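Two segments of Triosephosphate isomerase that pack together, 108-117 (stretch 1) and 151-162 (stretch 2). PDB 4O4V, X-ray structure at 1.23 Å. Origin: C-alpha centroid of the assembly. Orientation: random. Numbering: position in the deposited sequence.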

# COMPACT_ATOMS: atom_id res chain seq x y z
N LEU A 108 1.76 1.14 -14.59
CA LEU A 108 1.81 2.57 -14.31
C LEU A 108 0.94 3.38 -15.28
O LEU A 108 0.28 4.33 -14.88
CB LEU A 108 3.25 3.07 -14.32
CG LEU A 108 4.09 2.50 -13.18
CD1 LEU A 108 5.57 2.80 -13.40
CD2 LEU A 108 3.64 3.00 -11.85
N ALA A 109 0.96 3.02 -16.56
CA ALA A 109 0.09 3.68 -17.52
C ALA A 109 -1.37 3.47 -17.14
O ALA A 109 -2.17 4.42 -17.24
CB ALA A 109 0.41 3.17 -18.92
N ALA A 110 -1.73 2.27 -16.70
CA ALA A 110 -3.10 2.00 -16.30
C ALA A 110 -3.45 2.86 -15.09
O ALA A 110 -4.56 3.38 -14.99
CB ALA A 110 -3.29 0.53 -16.01
N LYS A 111 -2.53 3.02 -14.13
CA LYS A 111 -2.77 3.89 -12.97
C LYS A 111 -2.96 5.35 -13.37
O LYS A 111 -3.86 6.04 -12.87
CB LYS A 111 -1.61 3.80 -11.98
CG LYS A 111 -1.50 2.48 -11.27
CD LYS A 111 -0.35 2.45 -10.27
CE LYS A 111 -0.30 1.09 -9.59
NZ LYS A 111 0.55 1.12 -8.39
N ALA A 112 -2.13 5.83 -14.29
CA ALA A 112 -2.23 7.22 -14.70
C ALA A 112 -3.58 7.49 -15.38
O ALA A 112 -4.23 8.48 -15.07
CB ALA A 112 -1.10 7.57 -15.67
N LYS A 113 -3.99 6.60 -16.28
CA LYS A 113 -5.27 6.76 -16.95
C LYS A 113 -6.41 6.74 -15.93
O LYS A 113 -7.30 7.60 -15.98
CB LYS A 113 -5.45 5.65 -17.97
CG LYS A 113 -6.77 5.72 -18.76
CD LYS A 113 -6.85 4.64 -19.84
CE LYS A 113 -8.12 4.71 -20.70
NZ LYS A 113 -9.32 4.37 -19.92
N PHE A 114 -6.41 5.76 -15.05
CA PHE A 114 -7.49 5.61 -14.08
C PHE A 114 -7.55 6.79 -13.13
O PHE A 114 -8.63 7.33 -12.88
CB PHE A 114 -7.36 4.30 -13.31
CG PHE A 114 -8.49 4.05 -12.38
CD1 PHE A 114 -9.69 3.65 -12.86
CD2 PHE A 114 -8.35 4.25 -11.01
CE1 PHE A 114 -10.77 3.46 -12.01
CE2 PHE A 114 -9.41 4.05 -10.17
CZ PHE A 114 -10.61 3.67 -10.67
N ALA A 115 -6.40 7.23 -12.64
CA ALA A 115 -6.37 8.37 -11.72
C ALA A 115 -6.93 9.64 -12.41
O ALA A 115 -7.81 10.33 -11.86
CB ALA A 115 -4.98 8.60 -11.20
N LEU A 116 -6.42 9.93 -13.60
CA LEU A 116 -6.82 11.15 -14.32
C LEU A 116 -8.29 11.12 -14.69
O LEU A 116 -9.00 12.13 -14.53
CB LEU A 116 -5.94 11.37 -15.54
CG LEU A 116 -4.51 11.77 -15.21
CD1 LEU A 116 -3.62 11.57 -16.41
CD2 LEU A 116 -4.41 13.19 -14.67
N GLU A 117 -8.78 9.97 -15.17
CA GLU A 117 -10.17 9.94 -15.60
C GLU A 117 -11.11 10.02 -14.41
O GLU A 117 -12.29 10.35 -14.59
CB GLU A 117 -10.44 8.76 -16.55
CG GLU A 117 -10.52 7.48 -15.90
CD GLU A 117 -10.37 6.29 -16.85
OE1 GLU A 117 -10.17 6.45 -18.08
OE2 GLU A 117 -10.42 5.16 -16.34
N PRO A 151 0.09 7.89 -24.07
CA PRO A 151 -1.24 7.44 -24.51
C PRO A 151 -2.22 7.21 -23.35
O PRO A 151 -3.42 7.06 -23.57
CB PRO A 151 -0.98 6.10 -25.22
CG PRO A 151 0.51 5.95 -25.30
CD PRO A 151 1.17 6.96 -24.45
N ALA A 152 -1.71 7.14 -22.13
CA ALA A 152 -2.56 6.99 -20.95
C ALA A 152 -3.29 8.28 -20.58
O ALA A 152 -4.32 8.24 -19.92
CB ALA A 152 -1.76 6.51 -19.77
N ILE A 153 -2.76 9.43 -21.00
CA ILE A 153 -3.32 10.70 -20.56
C ILE A 153 -4.62 10.95 -21.31
O ILE A 153 -4.62 11.13 -22.54
CB ILE A 153 -2.33 11.87 -20.78
CG1 ILE A 153 -0.94 11.55 -20.19
CG2 ILE A 153 -2.93 13.15 -20.25
CD1 ILE A 153 -0.95 11.04 -18.74
N PRO A 154 -5.78 11.00 -20.62
CA PRO A 154 -7.03 11.22 -21.37
C PRO A 154 -7.08 12.58 -21.99
O PRO A 154 -6.39 13.52 -21.57
CB PRO A 154 -8.12 11.08 -20.30
CG PRO A 154 -7.47 10.35 -19.17
CD PRO A 154 -6.03 10.75 -19.20
N ALA A 155 -7.91 12.67 -23.02
CA ALA A 155 -8.14 13.93 -23.71
C ALA A 155 -8.47 15.01 -22.69
O ALA A 155 -9.33 14.83 -21.82
CB ALA A 155 -9.28 13.78 -24.71
N GLY A 156 -7.76 16.12 -22.76
CA GLY A 156 -8.09 17.23 -21.88
C GLY A 156 -7.47 17.21 -20.49
O GLY A 156 -7.80 18.08 -19.68
N LYS A 157 -6.59 16.25 -20.20
CA LYS A 157 -6.09 16.07 -18.84
C LYS A 157 -4.64 16.49 -18.63
O LYS A 157 -4.13 16.32 -17.53
CB LYS A 157 -6.27 14.61 -18.42
CG LYS A 157 -7.69 14.19 -18.16
CD LYS A 157 -8.25 14.87 -16.95
CE LYS A 157 -9.61 14.34 -16.59
NZ LYS A 157 -10.02 14.84 -15.27
N TRP A 158 -4.00 17.11 -19.63
CA TRP A 158 -2.60 17.47 -19.43
C TRP A 158 -2.38 18.57 -18.38
O TRP A 158 -1.30 18.68 -17.82
CB TRP A 158 -1.92 17.85 -20.74
CG TRP A 158 -1.52 16.64 -21.56
CD1 TRP A 158 -2.21 16.10 -22.62
CD2 TRP A 158 -0.34 15.86 -21.40
NE1 TRP A 158 -1.51 15.01 -23.11
CE2 TRP A 158 -0.37 14.85 -22.38
CE3 TRP A 158 0.73 15.93 -20.52
CZ2 TRP A 158 0.64 13.92 -22.50
CZ3 TRP A 158 1.73 15.01 -20.64
CH2 TRP A 158 1.69 14.01 -21.65
N ASP A 159 -3.40 19.36 -18.10
CA ASP A 159 -3.35 20.34 -17.02
C ASP A 159 -3.16 19.70 -15.67
O ASP A 159 -2.71 20.37 -14.74
CB ASP A 159 -4.64 21.21 -16.95
CG ASP A 159 -4.80 22.16 -18.10
OD1 ASP A 159 -3.81 22.59 -18.71
OD2 ASP A 159 -5.96 22.52 -18.37
N ASP A 160 -3.44 18.40 -15.56
CA ASP A 160 -3.41 17.65 -14.31
C ASP A 160 -2.23 16.69 -14.21
O ASP A 160 -2.22 15.82 -13.34
CB ASP A 160 -4.74 16.92 -14.18
CG ASP A 160 -5.89 17.87 -13.89
OD1 ASP A 160 -5.69 19.06 -13.59
OD2 ASP A 160 -7.03 17.38 -13.95
N VAL A 161 -1.23 16.88 -15.06
CA VAL A 161 -0.03 16.07 -15.09
C VAL A 161 1.20 16.90 -14.77
O VAL A 161 1.41 17.95 -15.38
CB VAL A 161 0.16 15.41 -16.48
CG1 VAL A 161 1.46 14.63 -16.59
CG2 VAL A 161 -1.01 14.51 -16.80
N VAL A 162 2.01 16.41 -13.84
CA VAL A 162 3.35 16.91 -13.57
C VAL A 162 4.30 15.73 -13.75
O VAL A 162 3.93 14.61 -13.38
CB VAL A 162 3.42 17.47 -12.12
CG1 VAL A 162 4.82 17.81 -11.70
CG2 VAL A 162 2.48 18.67 -11.98
O HOH W 1 -12.44 13.53 -14.44

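How does a helix lie against a chain that is mostly loop? Stretch 1 is helical throughout, its backbone amides bonded to carbonyls four residues back, so its contact with stretch 2 rests largely on side chains. The backbones come nearest at Lys-113 and Ala-152, whose CA atoms are 4.8 Å apart, and 419 Å² of surface is buried in all.

What fills the space at this close approach? Largely methyl groups: the CA-to-CB bond of Ala-152 points toward the helix, and its methyl meets two alanines there. Ala-109 CB lies 4.1 Å from Ala-152 CB, and Ala-112 CB lies 4.3 Å from the same methyl, which also sits 3.3 Å from Ala-109 O. One helical turn after Ala-109, Lys-113 brings its CA within 3.5 Å of Ala-152 O in a CA-H...O contact. Lys-113 CB still touches Ala-152 O at 3.4 Å, but the end of the side chain leads away from stretch 2, and Lys-113 NZ forms a salt bridge with Glu-117 OE1 at 2.9 Å, within the helix.

Which residue anchors the contact? Leu-116 has the largest covered area, 128 Å². Its CB packs 3.7 Å from Pro-154 CD, while its CD1 meets Ile-153 CD1 at 3.6 Å and Val-161 CG2 at 4.0 Å. Although the CA-to-CB bond of Ile-153 points away from the helix, the end of its side chain comes nearer, completing this apolar cluster. Leu-116 CD2 reaches Asp-160 CB at 3.8 Å.

Where does polar bonding enter? Pro-154 begins a type II turn ending at Lys-157, with Gly-156 at phi 85°, where a CB would jam against the preceding carbonyl. The CA-to-CB bond of Lys-157 points toward the helix, and its NZ donates a weak hydrogen bond to Leu-116 O at 3.0 Å. A water extends the link: it accepts from Lys-157 NZ at 2.9 Å and donates to Glu-117 O at 3.2 Å, so one ammonium group serves two successive helix carbonyls, the second through the water.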